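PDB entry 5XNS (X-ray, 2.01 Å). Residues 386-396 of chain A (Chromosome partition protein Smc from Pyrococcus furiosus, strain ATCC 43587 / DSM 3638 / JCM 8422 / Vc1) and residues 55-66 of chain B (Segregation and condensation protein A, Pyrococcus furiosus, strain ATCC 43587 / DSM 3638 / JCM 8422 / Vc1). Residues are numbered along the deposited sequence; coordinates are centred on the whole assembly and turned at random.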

ATOM      1  N   SER A 386      -2.253 -22.371   8.402  1.00 22.57           N
ATOM      2  CA  SER A 386      -2.196 -21.132   9.168  1.00 24.72           C
ATOM      3  C   SER A 386      -3.564 -20.797   9.744  1.00 27.14           C
ATOM      4  O   SER A 386      -4.586 -20.940   9.070  1.00 26.38           O
ATOM      5  CB  SER A 386      -1.709 -19.972   8.289  1.00 23.04           C
ATOM      6  OG  SER A 386      -0.371 -20.177   7.865  1.00 20.83           O
ATOM      7  N   LYS A 387      -3.579 -20.313  10.985  1.00 25.36           N
ATOM      8  CA  LYS A 387      -4.817 -19.836  11.581  1.00 28.23           C
ATOM      9  C   LYS A 387      -4.537 -18.570  12.387  1.00 27.02           C
ATOM     10  O   LYS A 387      -3.389 -18.270  12.731  1.00 26.65           O
ATOM     11  CB  LYS A 387      -5.458 -20.930  12.451  1.00 29.28           C
ATOM     12  CG  LYS A 387      -4.635 -21.294  13.674  1.00 30.63           C
ATOM     13  CD  LYS A 387      -5.282 -20.720  14.924  1.00 37.21           C
ATOM     14  CE  LYS A 387      -4.459 -21.016  16.160  1.00 39.94           C
ATOM     15  NZ  LYS A 387      -4.887 -20.133  17.274  1.00 40.82           N
ATOM     16  N   VAL A 388      -5.604 -17.824  12.698  1.00 23.83           N
ATOM     17  CA  VAL A 388      -5.444 -16.487  13.255  1.00 28.60           C
ATOM     18  C   VAL A 388      -6.251 -16.317  14.535  1.00 28.71           C
ATOM     19  O   VAL A 388      -7.291 -16.953  14.745  1.00 27.23           O
ATOM     20  CB  VAL A 388      -5.822 -15.372  12.243  1.00 29.70           C
ATOM     21  CG1 VAL A 388      -5.169 -15.630  10.887  1.00 24.23           C
ATOM     22  CG2 VAL A 388      -7.329 -15.231  12.114  1.00 28.75           C
ATOM     23  N   VAL A 389      -5.755 -15.423  15.385  1.00 25.70           N
ATOM     24  CA  VAL A 389      -6.403 -14.995  16.616  1.00 25.02           C
ATOM     25  C   VAL A 389      -6.326 -13.476  16.655  1.00 28.05           C
ATOM     26  O   VAL A 389      -5.259 -12.905  16.390  1.00 28.85           O
ATOM     27  CB  VAL A 389      -5.704 -15.611  17.847  1.00 28.65           C
ATOM     28  CG1 VAL A 389      -6.270 -15.027  19.138  1.00 25.86           C
ATOM     29  CG2 VAL A 389      -5.826 -17.138  17.817  1.00 26.84           C
ATOM     30  N   SER A 390      -7.435 -12.817  16.991  1.00 24.28           N
ATOM     31  CA  SER A 390      -7.506 -11.361  16.915  1.00 24.41           C
ATOM     32  C   SER A 390      -7.660 -10.721  18.292  1.00 29.88           C
ATOM     33  O   SER A 390      -8.433 -11.191  19.137  1.00 28.00           O
ATOM     34  CB  SER A 390      -8.660 -10.907  16.018  1.00 26.48           C
ATOM     35  OG  SER A 390      -9.870 -11.534  16.405  1.00 31.26           O
ATOM     36  N   LEU A 391      -6.954  -9.610  18.484  1.00 26.62           N
ATOM     37  CA  LEU A 391      -6.837  -8.937  19.768  1.00 26.94           C
ATOM     38  C   LEU A 391      -7.004  -7.445  19.562  1.00 28.17           C
ATOM     39  O   LEU A 391      -6.413  -6.877  18.638  1.00 25.33           O
ATOM     40  CB  LEU A 391      -5.470  -9.223  20.398  1.00 29.65           C
ATOM     41  CG  LEU A 391      -5.154  -8.604  21.757  1.00 29.26           C
ATOM     42  CD1 LEU A 391      -5.966  -9.325  22.837  1.00 29.23           C
ATOM     43  CD2 LEU A 391      -3.651  -8.702  22.037  1.00 28.60           C
ATOM     44  N   SER A 392      -7.798  -6.812  20.414  1.00 26.84           N
ATOM     45  CA  SER A 392      -7.919  -5.361  20.420  1.00 30.46           C
ATOM     46  C   SER A 392      -7.093  -4.811  21.573  1.00 32.18           C
ATOM     47  O   SER A 392      -7.254  -5.250  22.714  1.00 29.33           O
ATOM     48  CB  SER A 392      -9.380  -4.929  20.559  1.00 33.98           C
ATOM     49  OG  SER A 392      -9.460  -3.544  20.872  1.00 35.56           O
ATOM     50  N   LEU A 393      -6.201  -3.862  21.282  1.00 31.24           N
ATOM     51  CA  LEU A 393      -5.350  -3.372  22.367  1.00 34.34           C
ATOM     52  C   LEU A 393      -6.110  -2.421  23.283  1.00 37.69           C
ATOM     53  O   LEU A 393      -5.928  -2.456  24.507  1.00 36.51           O
ATOM     54  CB  LEU A 393      -4.090  -2.709  21.816  1.00 32.87           C
ATOM     55  CG  LEU A 393      -2.925  -3.685  21.630  1.00 32.75           C
ATOM     56  CD1 LEU A 393      -1.685  -2.975  21.110  1.00 35.18           C
ATOM     57  CD2 LEU A 393      -2.592  -4.414  22.923  1.00 33.33           C
ATOM     58  N   GLU A 394      -6.979  -1.578  22.721  1.00 40.49           N
ATOM     59  CA  GLU A 394      -7.828  -0.737  23.560  1.00 41.83           C
ATOM     60  C   GLU A 394      -8.660  -1.592  24.512  1.00 40.68           C
ATOM     61  O   GLU A 394      -8.648  -1.379  25.731  1.00 41.16           O
ATOM     62  CB  GLU A 394      -8.714   0.152  22.677  1.00 47.50           C
ATOM     63  CG  GLU A 394      -9.909   0.791  23.384  1.00 57.95           C
ATOM     64  CD  GLU A 394     -11.174  -0.068  23.298  1.00 66.47           C
ATOM     65  OE1 GLU A 394     -11.538  -0.502  22.178  1.00 64.95           O
ATOM     66  OE2 GLU A 394     -11.788  -0.337  24.355  1.00 64.30           O
ATOM     67  N   LYS A 395      -9.362  -2.590  23.973  1.00 38.69           N
ATOM     68  CA  LYS A 395     -10.136  -3.500  24.807  1.00 38.70           C
ATOM     69  C   LYS A 395      -9.254  -4.160  25.863  1.00 41.88           C
ATOM     70  O   LYS A 395      -9.612  -4.205  27.046  1.00 42.82           O
ATOM     71  CB  LYS A 395     -10.821  -4.545  23.922  1.00 41.86           C
ATOM     72  CG  LYS A 395     -11.617  -5.621  24.660  1.00 43.85           C
ATOM     73  CD  LYS A 395     -12.276  -6.573  23.646  1.00 49.62           C
ATOM     74  CE  LYS A 395     -13.561  -7.188  24.180  1.00 53.98           C
ATOM     75  NZ  LYS A 395     -14.085  -8.243  23.257  1.00 49.13           N
ATOM     76  N   ALA A 396      -8.076  -4.650  25.454  1.00 36.03           N
ATOM     77  CA  ALA A 396      -7.138  -5.269  26.390  1.00 36.89           C
ATOM     78  C   ALA A 396      -6.725  -4.302  27.498  1.00 39.39           C
ATOM     79  O   ALA A 396      -6.677  -4.675  28.678  1.00 38.55           O
ATOM     80  CB  ALA A 396      -5.900  -5.761  25.640  1.00 32.66           C
TER
ATOM     81  N   GLU B  55      -1.816 -24.494  22.604  1.00 32.57           N
ATOM     82  CA  GLU B  55      -2.927 -24.217  21.710  1.00 36.31           C
ATOM     83  C   GLU B  55      -3.639 -22.957  22.187  1.00 35.18           C
ATOM     84  O   GLU B  55      -3.928 -22.820  23.379  1.00 35.49           O
ATOM     85  CB  GLU B  55      -3.880 -25.400  21.685  1.00 38.20           C
ATOM     86  CG  GLU B  55      -5.294 -25.068  21.315  1.00 46.48           C
ATOM     87  CD  GLU B  55      -5.987 -26.258  20.662  1.00 60.49           C
ATOM     88  OE1 GLU B  55      -6.923 -26.032  19.855  1.00 62.84           O
ATOM     89  OE2 GLU B  55      -5.560 -27.411  20.941  1.00 62.53           O
ATOM     90  N   ILE B  56      -3.894 -22.030  21.269  1.00 30.30           N
ATOM     91  CA  ILE B  56      -4.633 -20.810  21.572  1.00 33.27           C
ATOM     92  C   ILE B  56      -6.061 -20.986  21.082  1.00 29.92           C
ATOM     93  O   ILE B  56      -6.290 -21.367  19.929  1.00 35.40           O
ATOM     94  CB  ILE B  56      -3.974 -19.579  20.929  1.00 35.03           C
ATOM     95  CG1 ILE B  56      -2.531 -19.427  21.415  1.00 33.43           C
ATOM     96  CG2 ILE B  56      -4.785 -18.326  21.243  1.00 31.84           C
ATOM     97  CD1 ILE B  56      -1.732 -18.404  20.650  1.00 30.56           C
ATOM     98  N   ILE B  57      -7.017 -20.708  21.951  1.00 31.69           N
ATOM     99  CA  ILE B  57      -8.426 -20.937  21.669  1.00 32.53           C
ATOM    100  C   ILE B  57      -9.147 -19.603  21.682  1.00 30.68           C
ATOM    101  O   ILE B  57      -9.035 -18.839  22.649  1.00 31.52           O
ATOM    102  CB  ILE B  57      -9.045 -21.900  22.698  1.00 39.64           C
ATOM    103  CG1 ILE B  57      -8.521 -23.315  22.463  1.00 33.24           C
ATOM    104  CG2 ILE B  57     -10.572 -21.818  22.668  1.00 34.25           C
ATOM    105  CD1 ILE B  57      -8.959 -24.287  23.530  1.00 48.54           C
ATOM    106  N   GLN B  58      -9.882 -19.324  20.609  1.00 31.80           N
ATOM    107  CA  GLN B  58     -10.699 -18.120  20.523  1.00 31.71           C
ATOM    108  C   GLN B  58     -11.937 -18.476  19.723  1.00 34.58           C
ATOM    109  O   GLN B  58     -11.820 -18.924  18.581  1.00 35.64           O
ATOM    110  CB  GLN B  58      -9.938 -16.961  19.864  1.00 26.31           C
ATOM    111  CG  GLN B  58     -10.742 -15.673  19.791  1.00 30.87           C
ATOM    112  CD  GLN B  58      -9.954 -14.505  19.201  1.00 32.04           C
ATOM    113  OE1 GLN B  58      -9.394 -14.605  18.106  1.00 32.04           O
ATOM    114  NE2 GLN B  58      -9.904 -13.394  19.933  1.00 27.93           N
ATOM    115  N   GLU B  59     -13.112 -18.286  20.319  1.00 39.40           N
ATOM    116  CA  GLU B  59     -14.353 -18.660  19.643  1.00 44.27           C
ATOM    117  C   GLU B  59     -14.780 -17.607  18.629  1.00 42.81           C
ATOM    118  O   GLU B  59     -15.093 -17.936  17.479  1.00 48.53           O
ATOM    119  CB  GLU B  59     -15.465 -18.893  20.668  1.00 41.49           C
ATOM    120  CG  GLU B  59     -15.125 -19.927  21.733  1.00 43.71           C
ATOM    121  CD  GLU B  59     -14.704 -21.276  21.151  1.00 55.47           C
ATOM    122  OE1 GLU B  59     -15.258 -21.685  20.106  1.00 56.32           O
ATOM    123  OE2 GLU B  59     -13.820 -21.934  21.745  1.00 58.42           O
ATOM    124  N   GLU B  60     -14.800 -16.339  19.037  1.00 42.20           N
ATOM    125  CA  GLU B  60     -15.260 -15.241  18.200  1.00 42.59           C
ATOM    126  C   GLU B  60     -14.139 -14.216  18.014  1.00 42.13           C
ATOM    127  O   GLU B  60     -13.274 -14.067  18.885  1.00 36.75           O
ATOM    128  CB  GLU B  60     -16.487 -14.560  18.829  1.00 44.10           C
ATOM    129  CG  GLU B  60     -16.153 -13.676  20.031  1.00 50.28           C
ATOM    130  CD  GLU B  60     -17.266 -13.591  21.076  1.00 66.56           C
ATOM    131  OE1 GLU B  60     -17.027 -14.050  22.223  1.00 68.88           O
ATOM    132  OE2 GLU B  60     -18.356 -13.044  20.766  1.00 69.43           O
ATOM    133  N   PRO B  61     -14.126 -13.498  16.893  1.00 39.44           N
ATOM    134  CA  PRO B  61     -13.072 -12.496  16.677  1.00 33.72           C
ATOM    135  C   PRO B  61     -13.077 -11.456  17.789  1.00 36.10           C
ATOM    136  O   PRO B  61     -14.132 -10.954  18.192  1.00 34.27           O
ATOM    137  CB  PRO B  61     -13.442 -11.878  15.323  1.00 35.73           C
ATOM    138  CG  PRO B  61     -14.299 -12.925  14.642  1.00 34.86           C
ATOM    139  CD  PRO B  61     -15.059 -13.590  15.755  1.00 39.31           C
ATOM    140  N   PHE B  62     -11.883 -11.159  18.306  1.00 27.31           N
ATOM    141  CA  PHE B  62     -11.693 -10.232  19.424  1.00 32.32           C
ATOM    142  C   PHE B  62     -12.411 -10.690  20.686  1.00 30.69           C
ATOM    143  O   PHE B  62     -12.701  -9.876  21.570  1.00 31.09           O
ATOM    144  CB  PHE B  62     -12.126  -8.814  19.048  1.00 25.25           C
ATOM    145  CG  PHE B  62     -11.457  -8.301  17.817  1.00 28.32           C
ATOM    146  CD1 PHE B  62     -10.113  -7.953  17.838  1.00 31.31           C
ATOM    147  CD2 PHE B  62     -12.161  -8.166  16.630  1.00 29.53           C
ATOM    148  CE1 PHE B  62      -9.488  -7.470  16.694  1.00 31.36           C
ATOM    149  CE2 PHE B  62     -11.539  -7.689  15.480  1.00 28.54           C
ATOM    150  CZ  PHE B  62     -10.204  -7.344  15.513  1.00 31.82           C
ATOM    151  N   GLY B  63     -12.704 -11.986  20.779  1.00 34.23           N
ATOM    152  CA  GLY B  63     -13.304 -12.549  21.967  1.00 31.62           C
ATOM    153  C   GLY B  63     -12.250 -13.058  22.916  1.00 32.52           C
ATOM    154  O   GLY B  63     -11.048 -13.019  22.640  1.00 29.05           O
ATOM    155  N   GLU B  64     -12.719 -13.535  24.066  1.00 33.55           N
ATOM    156  CA  GLU B  64     -11.818 -14.074  25.070  1.00 34.53           C
ATOM    157  C   GLU B  64     -10.867 -15.095  24.456  1.00 31.06           C
ATOM    158  O   GLU B  64     -11.278 -15.963  23.686  1.00 31.88           O
ATOM    159  CB  GLU B  64     -12.618 -14.711  26.213  1.00 38.32           C
ATOM    160  CG  GLU B  64     -11.727 -15.332  27.282  1.00 47.80           C
ATOM    161  CD  GLU B  64     -12.211 -15.068  28.697  1.00 55.06           C
ATOM    162  OE1 GLU B  64     -13.116 -15.797  29.174  1.00 53.55           O
ATOM    163  OE2 GLU B  64     -11.688 -14.109  29.318  1.00 52.79           O
ATOM    164  N   ILE B  65      -9.592 -14.975  24.805  1.00 29.33           N
ATOM    165  CA  ILE B  65      -8.539 -15.873  24.360  1.00 27.25           C
ATOM    166  C   ILE B  65      -8.133 -16.767  25.530  1.00 32.14           C
ATOM    167  O   ILE B  65      -7.911 -16.276  26.642  1.00 29.44           O
ATOM    168  CB  ILE B  65      -7.338 -15.068  23.839  1.00 29.74           C
ATOM    169  CG1 ILE B  65      -7.787 -14.136  22.708  1.00 27.88           C
ATOM    170  CG2 ILE B  65      -6.219 -16.001  23.405  1.00 27.61           C
ATOM    171  CD1 ILE B  65      -6.736 -13.092  22.303  1.00 26.55           C
ATOM    172  N   LEU B  66      -8.029 -18.073  25.277  1.00 28.19           N
ATOM    173  CA  LEU B  66      -7.604 -19.059  26.264  1.00 31.83           C
ATOM    174  C   LEU B  66      -6.394 -19.826  25.750  1.00 28.14           C
ATOM    175  O   LEU B  66      -6.167 -19.935  24.544  1.00 31.41           O
ATOM    176  CB  LEU B  66      -8.712 -20.059  26.592  1.00 31.99           C
ATOM    177  CG  LEU B  66     -10.069 -19.461  26.921  1.00 36.50           C
ATOM    178  CD1 LEU B  66     -11.109 -20.550  26.803  1.00 35.15           C
ATOM    179  CD2 LEU B  66     -10.058 -18.855  28.325  1.00 35.54           C
TER
HETATM  180  O   HOH W   1      -9.798 -16.037  15.651  1.00 34.88           O

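Residues 386-392 of the Smc chain form an extended strand that passes directly into a helix at Leu A393. The partner stretch enters as a strand, breaks into a type II turn from Glu B60 to Gly B63, and returns as a strand that pairs with the first: Ile B57 N donates to Leu B66 O at 2.8 Å, and Leu B66 N to Ile B57 O at 2.9 Å. The Smc strand does not extend this pairing. Its axis runs at 59° to that of strand 55-58, 7.9 Å away at closest approach, so side chains must do much of the bridging. The backbones come nearest at the turn, where the CA atoms of Ser A390 and Phe B62 are 5.0 Å apart.

The central device is a glutamine that reads a strand as another strand would. Gln B58, extended with chi1 and chi2 both t, presents its amide to both backbone polar groups of Ser A390: Ser A390 N donates to Gln B58 OE1 at 2.9 Å, and Gln B58 NE2 donates to Ser A390 O at 2.8 Å, both nearly straight. An amide suits this place because one planar group carries a donor and an acceptor side by side. Neither end is left with a single task. NE2 of Gln B58 also donates to Gly B63 O at 3.0 Å, tying the side chain to its own turn, while a water donates to Gln B58 OE1 at 2.9 Å and to Val A388 O at 2.8 Å.

Ser A390 also uses its side chain. In the p rotamer its OG accepts from Phe B62 N at 2.8 Å, and its CB lies over one face of the Phe B62 ring, 3.8 Å from the centroid. A small hydroxyl residue thus meets a backbone NH while leaving room for the ring to approach. The ring edge reaches the Smc backbone, with Phe B62 CD1 3.6 Å from Ser A392 N, and Phe B62 has the largest area covered of any residue here. Its positive phi of 61° belongs to the turn, and its carbonyl remains available: Lys A395, with an extended side chain, donates from NZ to Phe B62 O at 2.7 Å. The lysine's helix is capped by Ser A392, whose OG accepts from Lys A395 N at 3.2 Å.

Beside this polar cluster lies an aliphatic patch. Val A389 points toward the partner and spans two isoleucines, its CG2 3.8 Å from Ile B56 CG2 and its CG1 3.7 Å from Ile B65 CD1. The branched side chain offers a methyl to each. Leu A391 points away at CB, yet its CD1 comes within 3.9 Å of Ile B65 CD1. At the far end, Lys A387 NZ donates to Ile B56 O at 3.2 Å. The rule is economical: 504 Å² is buried, with lysines binding carbonyls at both ends and a glutamine matching the strand's polar groups between them.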